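Local coordinates for methionine-binding protein (Coxiella burnetii, PDB 3TQW) that probably captures methionine in the periplasm, as the substrate-binding lipoprotein of an ABC transporter, and holds the amino acid in the cleft between two lobes, at residues Q16-A21 / K214-A219; K91-T94 / Q98-T101; K22-N27 / S222-S227. All blocks are in the same frame, centred on the assembly; numbering follows the deposited sequence.

Contact 1 of 3, residues Q16-A21 / K214-A219; sequences QLMEVA and KQLVSA
M18, a selenomethionine, and L216 cross at about a right angle, the selenium of one against a terminal methyl of the other. The selenium does the touching: SE of M18 lies 3.9 Å from CD1 of L216, a plain apolar approach. Its place follows from the torsions of M18, in which CG is anti to the backbone N (chi1 -179°) and the chain then bends at both chi2 (63°) and chi3 (71°). The double bend turns the selenium toward L216, although the CB of M18 does not face the other helix. L216 makes a comparable reach, its CB set obliquely while a terminal methyl comes forward. Each of these two residues was deposited in two conformers, so the selenium-methyl distance describes one pairing and should not be read as a unique fit.

The second half of the contact is built from alanines, and its evidence is independent of that choice. A21 and A219 point their methyls at one another's helix, and their CA atoms stand 5.6 Å apart, the nearest backbone approach between the segments. The closest atoms of this pair are the A21 carbonyl O and the A219 CB, at 4.0 Å. Such small side chains are what let two helices come this close. All four touching residues are buried, and the two segments bury 149 Å² between them, both sides summed, a modest patch.

The M18 side chain also touches V7 and T9 of strand 5-10, and L216 rests on V7, so helices 13-29 and 211-220 share a seat on that strand of the six-stranded mixed sheet. Beside them, helix 223-233 packs on L17, V20 and A21, and A219 reaches V24 further along helix 13-29.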
ATOM      1  N   GLN A  16      10.354   9.384   0.439  1.00 12.11           N
ATOM      2  CA  GLN A  16      11.770   9.370   0.064  1.00 10.82           C
ATOM      3  C   GLN A  16      11.916   8.993  -1.402  1.00 11.00           C
ATOM      4  O   GLN A  16      12.703   9.591  -2.131  1.00 15.38           O
ATOM      5  CB  GLN A  16      12.570   8.395   0.930  1.00 11.43           C
ATOM      6  CG  GLN A  16      12.638   8.794   2.389  1.00 14.08           C
ATOM      7  CD  GLN A  16      13.461   7.832   3.228  1.00 19.12           C
ATOM      8  OE1 GLN A  16      13.073   7.485   4.338  1.00 20.85           O
ATOM      9  NE2 GLN A  16      14.606   7.407   2.703  1.00 14.81           N
ATOM     10  N   LEU A  17      11.152   7.993  -1.826  1.00 11.15           N
ATOM     11  CA  LEU A  17      11.164   7.579  -3.217  1.00 11.72           C
ATOM     12  C   LEU A  17      10.766   8.761  -4.099  1.00 12.16           C
ATOM     13  O   LEU A  17      11.402   9.036  -5.122  1.00 13.42           O
ATOM     14  CB  LEU A  17      10.216   6.394  -3.437  1.00 12.84           C
ATOM     15  CG  LEU A  17      10.235   5.828  -4.858  1.00 15.41           C
ATOM     16  CD1 LEU A  17      11.566   5.127  -5.112  1.00 16.17           C
ATOM     17  CD2 LEU A  17       9.075   4.872  -5.083  1.00 20.63           C
HETATM   18  N   MSE A  18       9.717   9.470  -3.699  0.62 10.32           N
HETATM   19  CA  MSE A  18       9.247  10.608  -4.481  0.62 11.49           C
HETATM   20  C   MSE A  18      10.277  11.741  -4.509  0.62 12.55           C
HETATM   21  O   MSE A  18      10.351  12.493  -5.479  0.62 12.48           O
HETATM   22  CB  MSE A  18       7.903  11.119  -3.965  0.62 12.17           C
HETATM   23  CG  MSE A  18       7.348  12.305  -4.764  0.62 13.04           C
HETATM   24 SE   MSE A  18       6.936  11.893  -6.640  0.62 22.10          SE
HETATM   25  CE  MSE A  18       5.368  10.770  -6.356  0.62 15.32           C
ATOM     26  N   GLU A  19      11.078  11.858  -3.455  1.00 11.93           N
ATOM     27  CA  GLU A  19      12.122  12.884  -3.430  1.00 14.00           C
ATOM     28  C   GLU A  19      13.131  12.634  -4.551  1.00 13.77           C
ATOM     29  O   GLU A  19      13.621  13.569  -5.177  1.00 13.18           O
ATOM     30  CB  GLU A  19      12.850  12.928  -2.085  1.00 15.03           C
ATOM     31  CG  GLU A  19      12.061  13.562  -0.950  1.00 18.80           C
ATOM     32  CD  GLU A  19      12.049  15.084  -0.988  1.00 21.68           C
ATOM     33  OE1 GLU A  19      12.691  15.686  -1.880  1.00 17.48           O
ATOM     34  OE2 GLU A  19      11.390  15.677  -0.109  1.00 22.26           O
ATOM     35  N   VAL A  20      13.453  11.369  -4.793  1.00 12.78           N
ATOM     36  CA  VAL A  20      14.375  11.038  -5.863  1.00 13.03           C
ATOM     37  C   VAL A  20      13.701  11.300  -7.209  1.00 15.17           C
ATOM     38  O   VAL A  20      14.314  11.830  -8.136  1.00 14.67           O
ATOM     39  CB  VAL A  20      14.859   9.577  -5.770  1.00 14.60           C
ATOM     40  CG1 VAL A  20      15.741   9.235  -6.973  1.00 15.84           C
ATOM     41  CG2 VAL A  20      15.625   9.362  -4.470  1.00 15.35           C
ATOM     42  N   ALA A  21      12.428  10.947  -7.308  1.00 11.46           N
ATOM     43  CA  ALA A  21      11.685  11.193  -8.541  1.00 13.19           C
ATOM     44  C   ALA A  21      11.635  12.689  -8.839  1.00 14.78           C
ATOM     45  O   ALA A  21      11.715  13.107  -9.997  1.00 16.67           O
ATOM     46  CB  ALA A  21      10.285  10.614  -8.442  1.00 13.75           C
ATOM     47  N   LYS A 214       2.003  13.148 -16.792  1.00 18.67           N
ATOM     48  CA  LYS A 214       2.531  11.946 -17.435  1.00 18.15           C
ATOM     49  C   LYS A 214       4.045  11.844 -17.250  1.00 18.40           C
ATOM     50  O   LYS A 214       4.588  10.754 -17.098  1.00 17.84           O
ATOM     51  CB  LYS A 214       2.199  11.931 -18.928  1.00 20.77           C
ATOM     52  CG  LYS A 214       0.724  11.744 -19.257  1.00 29.32           C
ATOM     53  CD  LYS A 214       0.533  11.613 -20.767  1.00 37.35           C
ATOM     54  CE  LYS A 214      -0.919  11.365 -21.137  1.00 45.99           C
ATOM     55  NZ  LYS A 214      -1.096  11.231 -22.613  1.00 50.18           N
ATOM     56  N   GLN A 215       4.724  12.984 -17.272  1.00 15.63           N
ATOM     57  CA  GLN A 215       6.172  13.005 -17.055  1.00 16.95           C
ATOM     58  C   GLN A 215       6.567  12.544 -15.651  1.00 15.43           C
ATOM     59  O   GLN A 215       7.633  11.965 -15.463  1.00 18.72           O
ATOM     60  CB  GLN A 215       6.745  14.386 -17.375  1.00 13.69           C
ATOM     61  CG  GLN A 215       6.775  14.663 -18.865  1.00 18.90           C
ATOM     62  CD  GLN A 215       6.993  16.132 -19.180  1.00 26.01           C
ATOM     63  OE1 GLN A 215       7.324  16.923 -18.301  1.00 26.47           O
ATOM     64  NE2 GLN A 215       6.788  16.503 -20.434  1.00 31.59           N
ATOM     65  N   LEU A 216       5.697  12.786 -14.678  0.54 16.00           N
ATOM     66  CA  LEU A 216       5.932  12.308 -13.322  0.54 16.67           C
ATOM     67  C   LEU A 216       5.952  10.781 -13.282  0.54 16.58           C
ATOM     68  O   LEU A 216       6.770  10.181 -12.582  0.54 16.11           O
ATOM     69  CB  LEU A 216       4.863  12.856 -12.372  0.54 19.02           C
ATOM     70  CG  LEU A 216       4.995  12.501 -10.894  0.54 21.17           C
ATOM     71  CD1 LEU A 216       6.320  13.004 -10.335  0.54 22.17           C
ATOM     72  CD2 LEU A 216       3.825  13.075 -10.109  0.54 23.58           C
ATOM     73  N   VAL A 217       5.050  10.156 -14.034  1.00 18.59           N
ATOM     74  CA  VAL A 217       5.014   8.703 -14.144  1.00 17.46           C
ATOM     75  C   VAL A 217       6.304   8.197 -14.774  1.00 17.36           C
ATOM     76  O   VAL A 217       6.905   7.241 -14.287  1.00 15.28           O
ATOM     77  CB  VAL A 217       3.805   8.215 -14.972  1.00 16.31           C
ATOM     78  CG1 VAL A 217       3.904   6.719 -15.241  1.00 19.29           C
ATOM     79  CG2 VAL A 217       2.514   8.540 -14.253  1.00 14.70           C
ATOM     80  N   SER A 218       6.736   8.846 -15.851  1.00 16.40           N
ATOM     81  CA  SER A 218       7.986   8.470 -16.500  1.00 18.23           C
ATOM     82  C   SER A 218       9.192   8.578 -15.559  1.00 16.31           C
ATOM     83  O   SER A 218      10.040   7.684 -15.518  1.00 15.30           O
ATOM     84  CB  SER A 218       8.213   9.313 -17.756  1.00 19.76           C
ATOM     85  OG  SER A 218       7.126   9.173 -18.657  1.00 22.46           O
ATOM     86  N   ALA A 219       9.268   9.672 -14.808  1.00 16.30           N
ATOM     87  CA  ALA A 219      10.355   9.862 -13.841  1.00 16.11           C
ATOM     88  C   ALA A 219      10.383   8.753 -12.789  1.00 16.75           C
ATOM     89  O   ALA A 219      11.455   8.301 -12.376  1.00 17.32           O
ATOM     90  CB  ALA A 219      10.237  11.220 -13.167  1.00 16.47           C
TER

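Contact 2 of 3, residues K91-T94 / Q98-T101; sequences KKIT and QLKT
The amide oxygen of Q98 is carried to T94 and I93 by a side chain whose CG lies beside its own backbone N (chi1 -61°) and which runs extended from there. T94 meets it with OG1 placed between its backbone N and carbonyl carbon, which brings the hydroxyl round to the same oxygen. OE1 of Q98 thereby accepts from T94 twice. The main bond comes from the backbone, T94 N to Q98 OE1 at 2.6 Å, a short distance, with the donor nearly in line with the amide C=O (166° at the oxygen). The second, from T94 OG1 to Q98 OE1, is longer at 3.3 Å and arrives from above the carbonyl plane, 47° out of it. With A95 N as a further donor, three donors converge on this oxygen, which should restrain the rotation of the amide.

Beside this oxygen, I93 and Q98 slide past each other in opposite directions. CG2 of I93 lies 3.7 Å from CB of Q98, while CB of I93 sits 3.3 Å from the Q98 OE1. The other branch of I93 turns to L99, crossing it at about a right angle, with CD1 of I93 3.7 Å from CD2 of L99.

The whole arrangement is a local loop closure between strands 87-89 and 104-108 of the five-stranded sheet. S90 OG holds the backbone N atoms of K92 and I93, K147 NZ bonds to L99 O, and the L99 side chain packs on L126 and D167 from surrounding loops.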
ATOM      1  N   LYS A  91       5.734 -10.514  16.584  1.00 26.07           N
ATOM      2  CA  LYS A  91       6.782 -10.463  17.591  1.00 28.54           C
ATOM      3  C   LYS A  91       6.560 -11.573  18.615  1.00 31.66           C
ATOM      4  O   LYS A  91       7.183 -11.585  19.676  1.00 35.13           O
ATOM      5  CB  LYS A  91       6.815  -9.095  18.278  1.00 27.89           C
ATOM      6  CG  LYS A  91       7.437  -7.999  17.428  1.00 35.17           C
ATOM      7  CD  LYS A  91       7.038  -6.610  17.901  1.00 41.10           C
ATOM      8  CE  LYS A  91       7.435  -6.363  19.345  1.00 46.71           C
ATOM      9  NZ  LYS A  91       7.071  -4.982  19.775  1.00 49.86           N
ATOM     10  N   LYS A  92       5.673 -12.510  18.287  1.00 27.85           N
ATOM     11  CA  LYS A  92       5.359 -13.604  19.206  1.00 31.05           C
ATOM     12  C   LYS A  92       5.632 -14.997  18.617  1.00 31.93           C
ATOM     13  O   LYS A  92       5.828 -15.957  19.358  1.00 34.59           O
ATOM     14  CB  LYS A  92       3.911 -13.500  19.707  1.00 29.58           C
ATOM     15  CG  LYS A  92       3.612 -12.234  20.516  1.00 28.55           C
ATOM     16  CD  LYS A  92       2.215 -12.280  21.118  1.00 32.03           C
ATOM     17  CE  LYS A  92       1.789 -10.935  21.708  1.00 35.81           C
ATOM     18  NZ  LYS A  92       2.650 -10.489  22.841  1.00 38.38           N
ATOM     19  N   ILE A  93       5.638 -15.107  17.291  1.00 30.73           N
ATOM     20  CA  ILE A  93       5.933 -16.379  16.635  1.00 30.84           C
ATOM     21  C   ILE A  93       6.918 -16.209  15.480  1.00 30.90           C
ATOM     22  O   ILE A  93       6.980 -15.145  14.859  1.00 28.95           O
ATOM     23  CB  ILE A  93       4.655 -17.079  16.113  1.00 29.32           C
ATOM     24  CG1 ILE A  93       3.954 -16.218  15.060  1.00 28.39           C
ATOM     25  CG2 ILE A  93       3.708 -17.411  17.262  1.00 30.48           C
ATOM     26  CD1 ILE A  93       2.702 -16.859  14.472  1.00 25.12           C
ATOM     27  N   THR A  94       7.686 -17.260  15.199  1.00 29.62           N
ATOM     28  CA  THR A  94       8.628 -17.256  14.083  1.00 31.59           C
ATOM     29  C   THR A  94       8.113 -18.110  12.935  1.00 30.06           C
ATOM     30  O   THR A  94       8.626 -18.041  11.820  1.00 32.50           O
ATOM     31  CB  THR A  94      10.010 -17.794  14.498  1.00 35.03           C
ATOM     32  OG1 THR A  94       9.865 -19.115  15.032  1.00 37.11           O
ATOM     33  CG2 THR A  94      10.645 -16.897  15.549  1.00 36.81           C
ATOM     34  N   GLN A  98       2.948 -22.094  14.686  1.00 33.45           N
ATOM     35  CA  GLN A  98       2.976 -21.822  16.123  1.00 33.79           C
ATOM     36  C   GLN A  98       1.694 -21.172  16.656  1.00 34.11           C
ATOM     37  O   GLN A  98       1.494 -21.096  17.869  1.00 33.11           O
ATOM     38  CB  GLN A  98       4.180 -20.948  16.485  1.00 37.97           C
ATOM     39  CG  GLN A  98       5.531 -21.564  16.155  1.00 42.57           C
ATOM     40  CD  GLN A  98       6.691 -20.692  16.596  1.00 44.94           C
ATOM     41  OE1 GLN A  98       6.814 -19.541  16.176  1.00 43.11           O
ATOM     42  NE2 GLN A  98       7.545 -21.234  17.456  1.00 48.90           N
ATOM     43  N   LEU A  99       0.834 -20.691  15.761  1.00 33.09           N
ATOM     44  CA  LEU A  99      -0.398 -20.029  16.187  1.00 30.92           C
ATOM     45  C   LEU A  99      -1.250 -20.941  17.058  1.00 33.84           C
ATOM     46  O   LEU A  99      -1.537 -22.072  16.684  1.00 34.19           O
ATOM     47  CB  LEU A  99      -1.216 -19.558  14.986  1.00 28.33           C
ATOM     48  CG  LEU A  99      -0.742 -18.268  14.318  1.00 28.23           C
ATOM     49  CD1 LEU A  99      -1.531 -18.009  13.053  1.00 28.27           C
ATOM     50  CD2 LEU A  99      -0.855 -17.096  15.288  1.00 27.19           C
ATOM     51  N   LYS A 100      -1.653 -20.441  18.219  1.00 38.28           N
ATOM     52  CA  LYS A 100      -2.539 -21.187  19.099  1.00 42.44           C
ATOM     53  C   LYS A 100      -3.992 -20.962  18.703  1.00 38.44           C
ATOM     54  O   LYS A 100      -4.316 -20.022  17.968  1.00 30.48           O
ATOM     55  CB  LYS A 100      -2.329 -20.765  20.554  1.00 48.41           C
ATOM     56  CG  LYS A 100      -0.918 -20.997  21.073  1.00 56.02           C
ATOM     57  CD  LYS A 100      -0.693 -20.285  22.401  1.00 60.84           C
ATOM     58  CE  LYS A 100       0.745 -20.438  22.880  1.00 63.92           C
ATOM     59  NZ  LYS A 100       1.035 -19.560  24.049  1.00 65.37           N
ATOM     60  N   THR A 101      -4.866 -21.833  19.194  1.00 36.21           N
ATOM     61  CA  THR A 101      -6.295 -21.679  18.985  1.00 34.49           C
ATOM     62  C   THR A 101      -6.759 -20.357  19.576  1.00 29.67           C
ATOM     63  O   THR A 101      -6.407 -20.015  20.706  1.00 30.83           O
ATOM     64  CB  THR A 101      -7.068 -22.833  19.641  1.00 36.50           C
ATOM     65  OG1 THR A 101      -6.626 -24.074  19.078  1.00 38.91           O
ATOM     66  CG2 THR A 101      -8.565 -22.680  19.414  1.00 34.82           C
TER

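Contact 3 of 3, residues K22-N27 / S222-S227; sequences KQVALN and SPAVLS
No ring or other flat side-chain group meets across this contact; both methyls of V24 lie against the S222 hydroxyl, and CG2 also meets the methyls of A224 and V225. V24 has CG1 anti to the backbone N (chi1 168°), leaving both branches directed at the start of helix 223-233. CG2 of V24 lies 3.6 Å from OG of S222, and CG1 of V24 is 3.8 Å from that same oxygen, so the fork straddles the hydroxyl. CG2 of V24 also approaches CB of A224 at 3.8 Å and, more loosely, CG2 of V225 at 4.4 Å.

The hydroxyl is buried against these methyls yet has polar work. S222 is the N-cap of helix 223-233: its OG accepts from V225 N at 3.2 Å with an N-H...O angle of 158°, and gives its own proton to A219 O at the end of the preceding helix.

V24 also touches Y29 within helix 13-29. V225 packs on L17, V20 and A21 of that helix and on F82 of strand 75-83, placing V225, in the first turn of helix 223-233, between helix 13-29 and strand 75-83 of the six-stranded sheet.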
ATOM      1  N   LYS A  22      11.517  13.494  -7.787  1.00 13.66           N
ATOM      2  CA  LYS A  22      11.470  14.949  -7.926  1.00 10.76           C
ATOM      3  C   LYS A  22      12.773  15.506  -8.492  1.00 11.11           C
ATOM      4  O   LYS A  22      12.766  16.445  -9.298  1.00 12.14           O
ATOM      5  CB  LYS A  22      11.141  15.593  -6.570  1.00 11.65           C
ATOM      6  CG  LYS A  22      11.559  17.056  -6.410  1.00 13.68           C
ATOM      7  CD  LYS A  22      11.307  17.506  -4.963  1.00 16.63           C
ATOM      8  CE  LYS A  22      11.942  18.855  -4.659  1.00 19.08           C
ATOM      9  NZ  LYS A  22      11.200  19.974  -5.293  1.00 20.82           N
ATOM     10  N   GLN A  23      13.894  14.929  -8.070  1.00 14.12           N
ATOM     11  CA  GLN A  23      15.190  15.335  -8.579  1.00 15.85           C
ATOM     12  C   GLN A  23      15.315  14.985 -10.053  1.00 14.71           C
ATOM     13  O   GLN A  23      15.798  15.786 -10.853  1.00 13.22           O
ATOM     14  CB  GLN A  23      16.312  14.650  -7.802  1.00 18.97           C
ATOM     15  CG  GLN A  23      16.414  15.061  -6.348  1.00 25.45           C
ATOM     16  CD  GLN A  23      17.208  14.053  -5.534  1.00 33.06           C
ATOM     17  OE1 GLN A  23      16.844  13.722  -4.400  1.00 34.56           O
ATOM     18  NE2 GLN A  23      18.289  13.544  -6.119  1.00 30.10           N
ATOM     19  N   VAL A  24      14.905  13.770 -10.402  1.00 12.61           N
ATOM     20  CA  VAL A  24      14.911  13.334 -11.793  1.00 12.67           C
ATOM     21  C   VAL A  24      14.022  14.254 -12.628  1.00 16.84           C
ATOM     22  O   VAL A  24      14.395  14.662 -13.725  1.00 16.01           O
ATOM     23  CB  VAL A  24      14.421  11.878 -11.921  1.00 13.32           C
ATOM     24  CG1 VAL A  24      14.132  11.520 -13.389  1.00 15.47           C
ATOM     25  CG2 VAL A  24      15.453  10.926 -11.323  1.00 14.59           C
ATOM     26  N   ALA A  25      12.848  14.580 -12.092  1.00 15.42           N
ATOM     27  CA  ALA A  25      11.904  15.444 -12.787  1.00 15.40           C
ATOM     28  C   ALA A  25      12.568  16.769 -13.161  1.00 14.22           C
ATOM     29  O   ALA A  25      12.436  17.238 -14.292  1.00 14.95           O
ATOM     30  CB  ALA A  25      10.673  15.682 -11.929  1.00 15.46           C
ATOM     31  N   LEU A  26      13.301  17.358 -12.217  1.00 11.89           N
ATOM     32  CA  LEU A  26      13.944  18.646 -12.465  1.00 11.59           C
ATOM     33  C   LEU A  26      15.140  18.506 -13.397  1.00 14.68           C
ATOM     34  O   LEU A  26      15.262  19.246 -14.379  1.00 15.89           O
ATOM     35  CB  LEU A  26      14.363  19.332 -11.155  1.00 10.64           C
ATOM     36  CG  LEU A  26      15.037  20.701 -11.328  1.00 16.85           C
ATOM     37  CD1 LEU A  26      14.101  21.657 -12.031  1.00 16.57           C
ATOM     38  CD2 LEU A  26      15.493  21.294  -9.994  1.00 21.88           C
ATOM     39  N   ASN A  27      16.018  17.556 -13.085  1.00 16.31           N
ATOM     40  CA  ASN A  27      17.275  17.405 -13.819  1.00 19.83           C
ATOM     41  C   ASN A  27      17.111  16.894 -15.243  1.00 16.26           C
ATOM     42  O   ASN A  27      17.865  17.285 -16.130  1.00 15.16           O
ATOM     43  CB  ASN A  27      18.245  16.470 -13.082  1.00 21.95           C
ATOM     44  CG  ASN A  27      18.653  16.997 -11.717  1.00 28.16           C
ATOM     45  OD1 ASN A  27      18.409  18.156 -11.383  1.00 28.59           O
ATOM     46  ND2 ASN A  27      19.290  16.140 -10.920  1.00 29.75           N
ATOM     47  N   SER A 222      12.298   5.901 -13.913  1.00 18.58           N
ATOM     48  CA  SER A 222      13.679   6.166 -14.310  1.00 19.58           C
ATOM     49  C   SER A 222      14.657   5.213 -13.627  1.00 22.70           C
ATOM     50  O   SER A 222      14.363   4.667 -12.562  1.00 19.34           O
ATOM     51  CB  SER A 222      14.063   7.601 -13.970  1.00 17.52           C
ATOM     52  OG  SER A 222      14.094   7.785 -12.565  1.00 18.59           O
ATOM     53  N   PRO A 223      15.833   5.012 -14.240  1.00 23.57           N
ATOM     54  CA  PRO A 223      16.881   4.213 -13.599  1.00 23.87           C
ATOM     55  C   PRO A 223      17.180   4.696 -12.179  1.00 20.30           C
ATOM     56  O   PRO A 223      17.292   3.875 -11.272  1.00 20.31           O
ATOM     57  CB  PRO A 223      18.094   4.443 -14.507  1.00 25.35           C
ATOM     58  CG  PRO A 223      17.496   4.682 -15.851  1.00 26.34           C
ATOM     59  CD  PRO A 223      16.217   5.442 -15.597  1.00 25.61           C
ATOM     60  N   ALA A 224      17.295   6.006 -11.984  1.00 20.13           N
ATOM     61  CA  ALA A 224      17.621   6.540 -10.659  1.00 18.49           C
ATOM     62  C   ALA A 224      16.553   6.210  -9.607  1.00 18.53           C
ATOM     63  O   ALA A 224      16.876   5.900  -8.454  1.00 18.37           O
ATOM     64  CB  ALA A 224      17.865   8.042 -10.727  1.00 19.57           C
ATOM     65  N   VAL A 225      15.284   6.289  -9.990  1.00 17.16           N
ATOM     66  CA  VAL A 225      14.212   5.957  -9.057  1.00 17.13           C
ATOM     67  C   VAL A 225      14.181   4.456  -8.771  1.00 18.10           C
ATOM     68  O   VAL A 225      13.954   4.039  -7.634  1.00 17.48           O
ATOM     69  CB  VAL A 225      12.831   6.456  -9.536  1.00 15.68           C
ATOM     70  CG1 VAL A 225      11.725   5.892  -8.656  1.00 17.46           C
ATOM     71  CG2 VAL A 225      12.783   7.973  -9.498  1.00 15.08           C
ATOM     72  N   LEU A 226      14.423   3.643  -9.796  1.00 17.09           N
ATOM     73  CA  LEU A 226      14.496   2.198  -9.588  1.00 21.27           C
ATOM     74  C   LEU A 226      15.648   1.849  -8.655  1.00 22.61           C
ATOM     75  O   LEU A 226      15.511   1.012  -7.766  1.00 21.60           O
ATOM     76  CB  LEU A 226      14.667   1.461 -10.913  1.00 23.70           C
ATOM     77  CG  LEU A 226      13.529   1.644 -11.912  1.00 29.65           C
ATOM     78  CD1 LEU A 226      13.866   0.986 -13.249  1.00 31.93           C
ATOM     79  CD2 LEU A 226      12.247   1.089 -11.335  1.00 28.60           C
ATOM     80  N   SER A 227      16.787   2.498  -8.864  1.00 20.75           N
ATOM     81  CA  SER A 227      17.951   2.282  -8.011  1.00 23.53           C
ATOM     82  C   SER A 227      17.648   2.687  -6.566  1.00 20.22           C
ATOM     83  O   SER A 227      18.019   1.979  -5.625  1.00 21.74           O
ATOM     84  CB  SER A 227      19.159   3.046  -8.557  1.00 23.53           C
ATOM     85  OG  SER A 227      20.289   2.878  -7.729  1.00 26.88           O
TER

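Overall arrangement
From the N terminus, strand 5-10 leads into helix 13-29, which supplies the first segments of both contact 1 and contact 3. The chain then builds much of the first lobe and crosses to the second, where contact 2 closes a short loop between strands 87-89 and 104-108. It later returns to the first lobe, and helices 211-220 and 223-233 close the long loops of contacts 1 and 3. These two cross along the chain and touch, their centres about 6 Å apart; contact 2 is nested inside both, its centre at least 40 Å from theirs. The C-terminal helices are thus tied to the N-terminal one.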